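PDB 3KQF: enoyl-CoA hydratase/isomerase family protein from Bacillus anthracis, which probably catalyses the reversible addition of water to the double bond of 2-enoyl-CoA thioesters, as enoyl-CoA hydratases of the crotonase superfamily do. Local coordinates for residues Ala129-Thr141 / Leu166-Ala178. Sequence-based numbering, arbitrary orientation.
Sequences AAESASLGLTETT and LIYTGRRISAQEA
The carboxamide of Gln176 is the flat group that reaches across this part of the crotonase fold, and it works through its edge: NE2 gives a hydrogen bond of 3.3 Å to Glu131 O, which lies close to the amide plane and is met on a lone pair. The carboxylate of Glu131 is turned 48° from that amide, and a water bridges Glu131 OE2 and Gln176 NE2. Within 166-178, the guanidinium of Arg171 carries Ile173 CG2 3.6 Å above one face, offset toward the rim; its NH2 makes a salt bridge to Glu165 OE1 and a hydrogen bond to Tyr181 OH.

The join illustrates how one antiparallel pair can fix a register that side chains and waters complete on both sides. Strand 134-136 is the middle of a small sheet flanked by 112-114 and 173-174. Leu135 and Ile173 form the hydrogen-bonded pair, Leu135 N to Ile173 O at 2.9 Å and Ile173 N to Leu135 O at 2.8 Å, both nearly straight. Ser134 and Ser174 form the neighbouring non-hydrogen-bonded pair, on the opposite face; Ser174 then caps helix 175-181 in a capping box with Glu177. Ala175 CB sits 3.1 Å from Ala130 O, and Leu135 CD1 reaches Ala178 CB.

Beyond the strands, apolar packing, waters and one direct side-chain bond reach helix 160-169. Leu137 and Ile167 run alongside each other in the same direction, Leu137 CD1 3.6 Å from Ile167 CG1, and Leu154 packs on both. One water accepts from Leu137 N and lies within hydrogen-bonding distance of Leu166 O and Arg171 O; a second links Leu137 O, Thr140 N and Ile167 O. Asn207 of a second subunit packs on Thr140 and Thr141. With chi1 at 58°, Thr140 turns its hydroxyl to the helix end, where OG1 donates to Ile167 O at 2.9 Å.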
loop_
_atom_site.group_PDB
_atom_site.type_symbol
_atom_site.label_atom_id
_atom_site.label_comp_id
_atom_site.label_asym_id
_atom_site.label_seq_id
_atom_site.Cartn_x
_atom_site.Cartn_y
_atom_site.Cartn_z
ATOM N N ALA A 129 5.147 -1.504 -19.166
ATOM C CA ALA A 129 6.513 -1.113 -19.534
ATOM C C ALA A 129 7.230 -2.090 -20.454
ATOM O O ALA A 129 7.079 -3.289 -20.330
ATOM C CB ALA A 129 7.353 -0.961 -18.300
ATOM N N ALA A 130 8.071 -1.541 -21.326
ATOM C CA ALA A 130 8.932 -2.335 -22.168
ATOM C C ALA A 130 9.976 -2.945 -21.242
ATOM O O ALA A 130 10.372 -2.302 -20.259
ATOM C CB ALA A 130 9.629 -1.458 -23.215
ATOM N N GLU A 131 10.424 -4.158 -21.560
ATOM C CA GLU A 131 11.471 -4.843 -20.788
ATOM C C GLU A 131 12.708 -3.977 -20.666
ATOM O O GLU A 131 13.436 -4.065 -19.675
ATOM C CB GLU A 131 11.895 -6.182 -21.451
ATOM C CG GLU A 131 10.935 -7.340 -21.252
ATOM C CD GLU A 131 11.442 -8.649 -21.862
ATOM O OE1 GLU A 131 11.737 -8.679 -23.073
ATOM O OE2 GLU A 131 11.527 -9.659 -21.130
ATOM N N SER A 132 12.944 -3.145 -21.685
ATOM C CA SER A 132 14.136 -2.299 -21.740
ATOM C C SER A 132 13.951 -0.904 -21.140
ATOM O O SER A 132 14.894 -0.110 -21.143
ATOM C CB SER A 132 14.619 -2.180 -23.197
ATOM O OG SER A 132 13.573 -1.694 -24.026
ATOM N N ALA A 133 12.758 -0.596 -20.638
ATOM C CA ALA A 133 12.496 0.705 -20.036
ATOM C C ALA A 133 13.167 0.841 -18.685
ATOM O O ALA A 133 13.515 -0.145 -18.025
ATOM C CB ALA A 133 10.987 0.958 -19.890
ATOM N N SER A 134 13.397 2.086 -18.297
ATOM C CA SER A 134 13.973 2.381 -16.986
ATOM C C SER A 134 13.201 3.546 -16.420
ATOM O O SER A 134 12.713 4.416 -17.173
ATOM C CB SER A 134 15.481 2.654 -17.041
ATOM O OG SER A 134 15.826 3.607 -18.021
ATOM N N LEU A 135 13.038 3.535 -15.104
ATOM C CA LEU A 135 12.271 4.542 -14.423
ATOM C C LEU A 135 13.001 5.087 -13.232
ATOM O O LEU A 135 14.020 4.542 -12.782
ATOM C CB LEU A 135 10.934 3.958 -13.921
ATOM C CG LEU A 135 9.986 3.378 -14.975
ATOM C CD1 LEU A 135 10.389 1.976 -15.360
ATOM C CD2 LEU A 135 8.531 3.413 -14.439
ATOM N N GLY A 136 12.465 6.169 -12.706
ATOM C CA GLY A 136 13.032 6.748 -11.502
ATOM C C GLY A 136 12.687 8.205 -11.355
ATOM O O GLY A 136 12.409 8.895 -12.342
ATOM N N LEU A 137 12.714 8.672 -10.118
ATOM C CA LEU A 137 12.508 10.084 -9.824
ATOM C C LEU A 137 13.887 10.603 -9.484
ATOM O O LEU A 137 14.326 10.538 -8.334
ATOM C CB LEU A 137 11.519 10.295 -8.692
ATOM C CG LEU A 137 10.065 9.988 -9.041
ATOM C CD1 LEU A 137 9.179 10.140 -7.838
ATOM C CD2 LEU A 137 9.592 10.915 -10.152
ATOM N N THR A 138 14.536 11.173 -10.489
ATOM C CA THR A 138 15.924 11.629 -10.398
ATOM C C THR A 138 16.096 13.043 -9.854
ATOM O O THR A 138 17.228 13.507 -9.725
ATOM C CB THR A 138 16.561 11.594 -11.794
ATOM O OG1 THR A 138 15.732 12.348 -12.688
ATOM C CG2 THR A 138 16.695 10.131 -12.320
ATOM N N GLU A 139 14.987 13.701 -9.510
ATOM C CA GLU A 139 15.003 15.098 -9.051
ATOM C C GLU A 139 16.052 15.511 -7.982
ATOM O O GLU A 139 16.728 16.530 -8.143
ATOM C CB GLU A 139 13.590 15.538 -8.614
ATOM C CG GLU A 139 12.582 15.700 -9.770
ATOM C CD GLU A 139 11.911 14.403 -10.247
ATOM O OE1 GLU A 139 12.397 13.300 -9.943
ATOM O OE2 GLU A 139 10.849 14.498 -10.922
ATOM N N THR A 140 16.224 14.727 -6.923
ATOM C CA THR A 140 17.156 15.109 -5.866
ATOM C C THR A 140 18.610 15.149 -6.361
ATOM O O THR A 140 19.429 15.851 -5.776
ATOM C CB THR A 140 17.044 14.219 -4.611
ATOM O OG1 THR A 140 17.273 12.859 -5.003
ATOM C CG2 THR A 140 15.627 14.408 -3.901
ATOM N N THR A 141 18.925 14.411 -7.440
ATOM C CA THR A 141 20.293 14.450 -8.020
ATOM C C THR A 141 20.554 15.798 -8.723
ATOM O O THR A 141 21.688 16.102 -9.077
ATOM C CB THR A 141 20.574 13.291 -9.023
ATOM O OG1 THR A 141 19.896 13.518 -10.272
ATOM C CG2 THR A 141 20.195 11.932 -8.416
ATOM N N LEU A 166 13.682 5.481 -3.267
ATOM C CA LEU A 166 13.785 5.900 -4.674
ATOM C C LEU A 166 13.955 7.402 -4.840
ATOM O O LEU A 166 14.815 7.864 -5.626
ATOM C CB LEU A 166 12.567 5.438 -5.451
ATOM C CG LEU A 166 12.553 3.915 -5.666
ATOM C CD1 LEU A 166 11.234 3.515 -6.270
ATOM C CD2 LEU A 166 13.685 3.418 -6.531
ATOM N N ILE A 167 13.140 8.166 -4.122
ATOM C CA ILE A 167 13.234 9.633 -4.190
ATOM C C ILE A 167 14.526 10.165 -3.541
ATOM O O ILE A 167 15.165 11.064 -4.085
ATOM C CB ILE A 167 11.943 10.323 -3.649
ATOM C CG1 ILE A 167 10.798 10.050 -4.627
ATOM C CG2 ILE A 167 12.152 11.835 -3.555
ATOM C CD1 ILE A 167 9.384 10.343 -4.049
ATOM N N TYR A 168 14.927 9.625 -2.390
ATOM C CA TYR A 168 16.127 10.146 -1.745
ATOM C C TYR A 168 17.389 9.831 -2.521
ATOM O O TYR A 168 18.276 10.666 -2.598
ATOM C CB TYR A 168 16.312 9.679 -0.294
ATOM C CG TYR A 168 15.169 9.921 0.654
ATOM C CD1 TYR A 168 14.278 10.977 0.483
ATOM C CD2 TYR A 168 15.066 9.153 1.818
ATOM C CE1 TYR A 168 13.266 11.196 1.404
ATOM C CE2 TYR A 168 14.095 9.354 2.718
ATOM C CZ TYR A 168 13.174 10.361 2.518
ATOM O OH TYR A 168 12.194 10.551 3.461
ATOM N N THR A 169 17.460 8.637 -3.115
ATOM C CA THR A 169 18.646 8.262 -3.860
ATOM C C THR A 169 18.614 8.825 -5.269
ATOM O O THR A 169 19.667 9.079 -5.851
ATOM C CB THR A 169 18.799 6.739 -3.998
ATOM O OG1 THR A 169 17.671 6.215 -4.681
ATOM C CG2 THR A 169 18.950 6.069 -2.610
ATOM N N GLY A 170 17.405 8.988 -5.814
ATOM C CA GLY A 170 17.210 9.445 -7.199
ATOM C C GLY A 170 17.714 8.410 -8.191
ATOM O O GLY A 170 18.049 8.741 -9.325
ATOM N N ARG A 171 17.759 7.152 -7.764
ATOM C CA ARG A 171 18.308 6.086 -8.601
ATOM C C ARG A 171 17.379 5.610 -9.705
ATOM O O ARG A 171 16.154 5.703 -9.588
ATOM C CB ARG A 171 18.762 4.906 -7.741
ATOM C CG ARG A 171 17.630 4.035 -7.177
ATOM C CD ARG A 171 18.128 3.065 -6.122
ATOM N NE ARG A 171 17.064 2.187 -5.643
ATOM C CZ ARG A 171 16.801 0.975 -6.137
ATOM N NH1 ARG A 171 17.554 0.446 -7.099
ATOM N NH2 ARG A 171 15.779 0.273 -5.654
ATOM N N ARG A 172 17.977 5.104 -10.785
ATOM C CA ARG A 172 17.216 4.576 -11.905
ATOM C C ARG A 172 17.030 3.077 -11.682
ATOM O O ARG A 172 17.962 2.379 -11.248
ATOM C CB ARG A 172 17.935 4.756 -13.242
ATOM C CG ARG A 172 18.276 6.152 -13.649
ATOM C CD ARG A 172 18.855 6.079 -15.065
ATOM N NE ARG A 172 19.220 7.376 -15.609
ATOM C CZ ARG A 172 19.466 7.603 -16.899
ATOM N NH1 ARG A 172 19.337 6.639 -17.792
ATOM N NH2 ARG A 172 19.794 8.816 -17.302
ATOM N N ILE A 173 15.843 2.581 -12.020
ATOM C CA ILE A 173 15.531 1.172 -11.852
ATOM C C ILE A 173 15.025 0.578 -13.173
ATOM O O ILE A 173 14.497 1.298 -14.028
ATOM C CB ILE A 173 14.518 0.980 -10.720
ATOM C CG1 ILE A 173 13.148 1.575 -11.101
ATOM C CG2 ILE A 173 15.051 1.643 -9.405
ATOM C CD1 ILE A 173 12.074 1.330 -10.058
ATOM N N SER A 174 15.228 -0.723 -13.354
ATOM C CA SER A 174 14.802 -1.415 -14.563
ATOM C C SER A 174 13.303 -1.643 -14.539
ATOM O O SER A 174 12.673 -1.537 -13.510
ATOM C CB SER A 174 15.466 -2.773 -14.660
ATOM O OG SER A 174 15.017 -3.628 -13.617
ATOM N N ALA A 175 12.761 -2.046 -15.679
ATOM C CA ALA A 175 11.336 -2.345 -15.770
ATOM C C ALA A 175 10.985 -3.518 -14.849
ATOM O O ALA A 175 9.907 -3.553 -14.258
ATOM C CB ALA A 175 10.980 -2.678 -17.205
ATOM N N GLN A 176 11.913 -4.469 -14.751
ATOM C CA GLN A 176 11.767 -5.680 -13.942
ATOM C C GLN A 176 11.661 -5.328 -12.469
ATOM O O GLN A 176 10.816 -5.879 -11.747
ATOM C CB GLN A 176 12.963 -6.632 -14.170
ATOM C CG GLN A 176 13.017 -7.300 -15.539
ATOM C CD GLN A 176 13.315 -6.358 -16.726
ATOM O OE1 GLN A 176 13.934 -5.297 -16.577
ATOM N NE2 GLN A 176 12.906 -6.784 -17.921
ATOM N N GLU A 177 12.525 -4.408 -12.031
ATOM C CA GLU A 177 12.529 -3.934 -10.665
ATOM C C GLU A 177 11.254 -3.167 -10.405
ATOM O O GLU A 177 10.618 -3.338 -9.366
ATOM C CB GLU A 177 13.770 -3.070 -10.383
ATOM C CG GLU A 177 15.059 -3.900 -10.369
ATOM C CD GLU A 177 16.348 -3.089 -10.338
ATOM O OE1 GLU A 177 16.385 -1.949 -10.830
ATOM O OE2 GLU A 177 17.368 -3.653 -9.888
ATOM N N ALA A 178 10.864 -2.323 -11.358
ATOM C CA ALA A 178 9.612 -1.574 -11.227
ATOM C C ALA A 178 8.430 -2.529 -11.024
ATOM O O ALA A 178 7.541 -2.254 -10.211
ATOM C CB ALA A 178 9.377 -0.718 -12.435
HETATM O O HOH W 1 11.710 -9.186 -18.416
HETATM O O HOH W 2 14.313 12.511 -6.439
HETATM O O HOH W 3 14.142 7.123 -8.302
#